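Local structure of hexapeptide transferase family protein (Anaplasma phagocytophilum, 3IXC) at residues A[53-67]-A[74-88]. The protein probably acts as a transferase of the hexapeptide-repeat, gamma-carbonic-anhydrase-like family and binds magnesium ions between the subunits of its trimer. Residues are numbered along the deposited sequence; the frame is centred on the assembly and turned at random. Where two conformers were deposited one is given.
Sequences CIGKNASIWYGTVLR and EVGEGTNIQDNTVVH. With MG (magnesium ion), chain B.
Leu66 and Val87 meet inside a left-handed parallel beta-helix, where residues 53-67 and 74-88 form successive coils. Three pairs of parallel strands, 53-54 with 74-75, 59-60 with 80-81 and 65-67 with 86-87, hold the coils in register. Type II turns make two corners of each coil, at 55-58 and 61-64 and at 76-79 and 82-85. Ile54, Ile60, Leu66, Val75, Ile81 and Val87 share the inner face. Leu66 CD2 presses on Val87 CG2 at 3.4 Å, tighter than usual for two carbons. Ile60 and Ile81 lie side by side, CD1 to CD1 at 3.7 Å. At one corner Asp83 OD1 lies 3.6 Å from Tyr62 CD2 at the ring edge. The ring and carboxylate are nearly coplanar, 7° apart. Asp83 OD2 hydrogen-bonds His106 ND1 of its own chain and forms a salt bridge with Arg67 of the third subunit. At another corner a water joins Asn57 ND2 to Glu77 OE2, while Asn57 OD1 accepts a hydrogen bond from Arg188. Arg67 has CG anti to the backbone N (chi1 -174°) and bends at chi3. This lays its guanidinium flat on the His88 ring, centres 3.7 Å apart and planes at 28°. Its NH1 forms a salt bridge with Asp83 of the second subunit. Asp69 forms a salt bridge with Arg67 NH2 and a hydrogen bond with His88 NE2, which probably steadies the stack. His111 of the same chain and His106 of the second subunit also bind the magnesium, which His88 ND1 holds at 2.3 Å.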
# COMPACT_ATOMS: atom_id res chain seq x y z
N CYS A 53 -20.67 0.80 7.69
CA CYS A 53 -21.78 1.50 7.05
C CYS A 53 -21.24 2.47 6.01
O CYS A 53 -20.36 3.28 6.32
CB CYS A 53 -22.61 2.26 8.08
SG CYS A 53 -23.58 1.22 9.17
N ILE A 54 -21.77 2.38 4.80
CA ILE A 54 -21.32 3.20 3.66
C ILE A 54 -22.50 4.05 3.17
O ILE A 54 -23.53 3.50 2.74
CB ILE A 54 -20.84 2.30 2.48
CG1 ILE A 54 -19.77 1.30 2.92
CG2 ILE A 54 -20.33 3.16 1.32
CD1 ILE A 54 -18.45 1.93 3.28
N GLY A 55 -22.34 5.37 3.21
CA GLY A 55 -23.41 6.30 2.87
C GLY A 55 -23.67 6.56 1.40
O GLY A 55 -22.93 6.09 0.53
N LYS A 56 -24.73 7.33 1.15
CA LYS A 56 -25.14 7.75 -0.19
C LYS A 56 -23.98 8.36 -0.98
O LYS A 56 -23.26 9.22 -0.47
CB LYS A 56 -26.28 8.77 -0.05
CG LYS A 56 -26.61 9.58 -1.27
CD LYS A 56 -27.79 10.50 -0.96
CE LYS A 56 -28.12 11.41 -2.14
NZ LYS A 56 -29.33 12.24 -1.85
N ASN A 57 -23.81 7.91 -2.22
CA ASN A 57 -22.83 8.50 -3.16
C ASN A 57 -21.37 8.37 -2.75
O ASN A 57 -20.52 9.02 -3.34
CB ASN A 57 -23.14 9.98 -3.44
CG ASN A 57 -24.47 10.18 -4.16
OD1 ASN A 57 -24.94 9.30 -4.90
ND2 ASN A 57 -25.07 11.35 -3.97
N ALA A 58 -21.08 7.55 -1.73
CA ALA A 58 -19.69 7.25 -1.40
C ALA A 58 -19.06 6.41 -2.50
O ALA A 58 -19.76 5.81 -3.32
CB ALA A 58 -19.59 6.53 -0.06
N SER A 59 -17.73 6.38 -2.54
CA SER A 59 -17.03 5.53 -3.50
C SER A 59 -15.82 4.90 -2.82
O SER A 59 -14.98 5.58 -2.22
CB SER A 59 -16.65 6.30 -4.78
OG SER A 59 -15.92 7.49 -4.53
N ILE A 60 -15.78 3.58 -2.90
CA ILE A 60 -14.75 2.76 -2.26
C ILE A 60 -14.00 2.07 -3.39
O ILE A 60 -14.59 1.29 -4.14
CB ILE A 60 -15.39 1.74 -1.28
CG1 ILE A 60 -16.37 2.43 -0.31
CG2 ILE A 60 -14.32 0.93 -0.56
CD1 ILE A 60 -15.74 3.50 0.62
N TRP A 61 -12.71 2.38 -3.51
CA TRP A 61 -11.96 2.10 -4.74
C TRP A 61 -11.20 0.77 -4.74
O TRP A 61 -11.34 -0.04 -3.81
CB TRP A 61 -11.09 3.33 -5.10
CG TRP A 61 -12.01 4.46 -5.47
CD1 TRP A 61 -12.61 5.37 -4.62
CD2 TRP A 61 -12.53 4.75 -6.78
NE1 TRP A 61 -13.45 6.20 -5.33
CE2 TRP A 61 -13.41 5.85 -6.65
CE3 TRP A 61 -12.32 4.18 -8.04
CZ2 TRP A 61 -14.09 6.40 -7.75
CZ3 TRP A 61 -12.99 4.74 -9.14
CH2 TRP A 61 -13.86 5.84 -8.98
N TYR A 62 -10.47 0.51 -5.82
CA TYR A 62 -9.88 -0.80 -6.05
C TYR A 62 -8.89 -1.17 -4.96
O TYR A 62 -8.07 -0.35 -4.57
CB TYR A 62 -9.19 -0.81 -7.41
CG TYR A 62 -10.18 -0.68 -8.54
CD1 TYR A 62 -10.86 -1.80 -9.03
CD2 TYR A 62 -10.44 0.57 -9.13
CE1 TYR A 62 -11.78 -1.69 -10.07
CE2 TYR A 62 -11.37 0.69 -10.17
CZ TYR A 62 -12.03 -0.45 -10.63
OH TYR A 62 -12.94 -0.34 -11.65
N GLY A 63 -9.01 -2.40 -4.47
CA GLY A 63 -8.07 -2.92 -3.48
C GLY A 63 -8.18 -2.33 -2.08
O GLY A 63 -7.35 -2.62 -1.22
N THR A 64 -9.21 -1.51 -1.85
CA THR A 64 -9.43 -0.95 -0.53
C THR A 64 -10.01 -2.02 0.41
O THR A 64 -10.80 -2.88 -0.01
CB THR A 64 -10.27 0.35 -0.61
OG1 THR A 64 -9.46 1.37 -1.20
CG2 THR A 64 -10.73 0.83 0.77
N VAL A 65 -9.57 -1.98 1.66
CA VAL A 65 -10.01 -2.94 2.67
C VAL A 65 -10.57 -2.15 3.84
O VAL A 65 -9.85 -1.39 4.48
CB VAL A 65 -8.84 -3.84 3.15
CG1 VAL A 65 -9.34 -4.82 4.23
CG2 VAL A 65 -8.21 -4.60 1.99
N LEU A 66 -11.88 -2.29 4.09
CA LEU A 66 -12.49 -1.69 5.27
C LEU A 66 -12.85 -2.82 6.21
O LEU A 66 -13.87 -3.49 6.03
CB LEU A 66 -13.75 -0.88 4.91
CG LEU A 66 -13.66 0.16 3.79
CD1 LEU A 66 -14.97 0.93 3.70
CD2 LEU A 66 -12.52 1.13 3.96
N ARG A 67 -11.99 -3.05 7.20
CA ARG A 67 -12.12 -4.24 8.05
C ARG A 67 -12.73 -3.89 9.40
O ARG A 67 -12.03 -3.47 10.34
CB ARG A 67 -10.76 -4.96 8.17
CG ARG A 67 -10.86 -6.30 8.93
CD ARG A 67 -9.83 -7.33 8.45
NE ARG A 67 -8.43 -6.93 8.63
CZ ARG A 67 -7.75 -7.06 9.77
NH1 ARG A 67 -6.47 -6.70 9.82
NH2 ARG A 67 -8.33 -7.55 10.86
N GLU A 74 -17.64 3.82 10.00
CA GLU A 74 -18.73 4.58 9.40
C GLU A 74 -18.16 5.48 8.32
O GLU A 74 -17.16 6.17 8.55
CB GLU A 74 -19.45 5.41 10.46
CG GLU A 74 -20.11 4.56 11.55
CD GLU A 74 -20.77 5.39 12.63
OE1 GLU A 74 -20.48 6.61 12.73
OE2 GLU A 74 -21.60 4.83 13.38
N VAL A 75 -18.77 5.44 7.14
CA VAL A 75 -18.34 6.27 6.02
C VAL A 75 -19.52 7.11 5.53
O VAL A 75 -20.51 6.57 5.02
CB VAL A 75 -17.79 5.41 4.86
CG1 VAL A 75 -17.34 6.30 3.69
CG2 VAL A 75 -16.63 4.50 5.34
N GLY A 76 -19.40 8.42 5.69
CA GLY A 76 -20.50 9.33 5.37
C GLY A 76 -20.77 9.52 3.89
O GLY A 76 -19.97 9.12 3.04
N GLU A 77 -21.92 10.13 3.61
CA GLU A 77 -22.34 10.49 2.26
C GLU A 77 -21.24 11.21 1.47
O GLU A 77 -20.58 12.10 2.01
CB GLU A 77 -23.58 11.40 2.34
CG GLU A 77 -23.96 12.07 1.03
CD GLU A 77 -25.09 13.08 1.17
OE1 GLU A 77 -25.61 13.28 2.30
OE2 GLU A 77 -25.47 13.69 0.15
N GLY A 78 -21.06 10.82 0.21
CA GLY A 78 -20.22 11.58 -0.72
C GLY A 78 -18.73 11.48 -0.46
O GLY A 78 -17.95 12.28 -0.97
N THR A 79 -18.33 10.49 0.33
CA THR A 79 -16.92 10.29 0.67
C THR A 79 -16.25 9.30 -0.27
O THR A 79 -16.84 8.27 -0.62
CB THR A 79 -16.80 9.87 2.15
OG1 THR A 79 -17.05 11.03 2.97
CG2 THR A 79 -15.41 9.30 2.50
N ASN A 80 -15.02 9.61 -0.67
CA ASN A 80 -14.22 8.67 -1.45
C ASN A 80 -13.06 8.12 -0.63
O ASN A 80 -12.39 8.87 0.11
CB ASN A 80 -13.74 9.30 -2.77
CG ASN A 80 -12.82 10.50 -2.56
OD1 ASN A 80 -11.61 10.35 -2.45
ND2 ASN A 80 -13.40 11.69 -2.50
N ILE A 81 -12.86 6.81 -0.70
CA ILE A 81 -11.71 6.17 -0.07
C ILE A 81 -10.95 5.48 -1.18
O ILE A 81 -11.39 4.44 -1.71
CB ILE A 81 -12.14 5.19 1.04
CG1 ILE A 81 -13.05 5.90 2.05
CG2 ILE A 81 -10.90 4.60 1.72
CD1 ILE A 81 -13.53 5.03 3.21
N GLN A 82 -9.82 6.06 -1.55
CA GLN A 82 -9.15 5.70 -2.80
C GLN A 82 -8.32 4.42 -2.69
O GLN A 82 -8.21 3.81 -1.61
CB GLN A 82 -8.32 6.89 -3.29
CG GLN A 82 -9.19 8.06 -3.72
CD GLN A 82 -8.38 9.29 -4.03
OE1 GLN A 82 -7.22 9.20 -4.45
NE2 GLN A 82 -8.98 10.47 -3.82
N ASP A 83 -7.77 4.02 -3.83
CA ASP A 83 -7.30 2.66 -4.08
C ASP A 83 -6.26 2.18 -3.09
O ASP A 83 -5.34 2.92 -2.73
CB ASP A 83 -6.73 2.55 -5.50
CG ASP A 83 -7.52 3.39 -6.49
OD1 ASP A 83 -8.26 2.82 -7.32
OD2 ASP A 83 -7.41 4.64 -6.41
N ASN A 84 -6.41 0.92 -2.68
CA ASN A 84 -5.45 0.23 -1.81
C ASN A 84 -5.34 0.82 -0.40
O ASN A 84 -4.42 0.49 0.33
CB ASN A 84 -4.06 0.13 -2.47
CG ASN A 84 -4.02 -0.93 -3.57
OD1 ASN A 84 -5.02 -1.60 -3.84
ND2 ASN A 84 -2.86 -1.11 -4.19
N THR A 85 -6.29 1.68 -0.01
CA THR A 85 -6.35 2.14 1.38
C THR A 85 -6.85 1.02 2.31
O THR A 85 -7.68 0.21 1.91
CB THR A 85 -7.24 3.39 1.48
OG1 THR A 85 -6.55 4.48 0.88
CG2 THR A 85 -7.57 3.76 2.94
N VAL A 86 -6.33 0.99 3.53
CA VAL A 86 -6.76 0.03 4.55
C VAL A 86 -7.33 0.81 5.72
O VAL A 86 -6.71 1.78 6.19
CB VAL A 86 -5.59 -0.86 5.02
CG1 VAL A 86 -6.06 -1.81 6.14
CG2 VAL A 86 -5.02 -1.66 3.85
N VAL A 87 -8.52 0.41 6.17
CA VAL A 87 -9.14 1.01 7.35
C VAL A 87 -9.40 -0.10 8.35
O VAL A 87 -10.04 -1.10 8.02
CB VAL A 87 -10.47 1.73 7.00
CG1 VAL A 87 -11.07 2.39 8.26
CG2 VAL A 87 -10.25 2.78 5.91
N HIS A 88 -8.86 0.06 9.57
CA HIS A 88 -8.97 -0.96 10.62
C HIS A 88 -8.50 -0.43 11.97
O HIS A 88 -7.66 0.47 12.03
CB HIS A 88 -8.17 -2.21 10.26
CG HIS A 88 -8.32 -3.33 11.25
ND1 HIS A 88 -7.30 -3.73 12.09
CD2 HIS A 88 -9.39 -4.11 11.55
CE1 HIS A 88 -7.73 -4.71 12.86
NE2 HIS A 88 -8.99 -4.96 12.55
MG MG B . -5.26 -2.80 12.59
O HOH W 1 -24.06 13.23 -2.13
O HOH W 2 -4.56 -4.42 13.45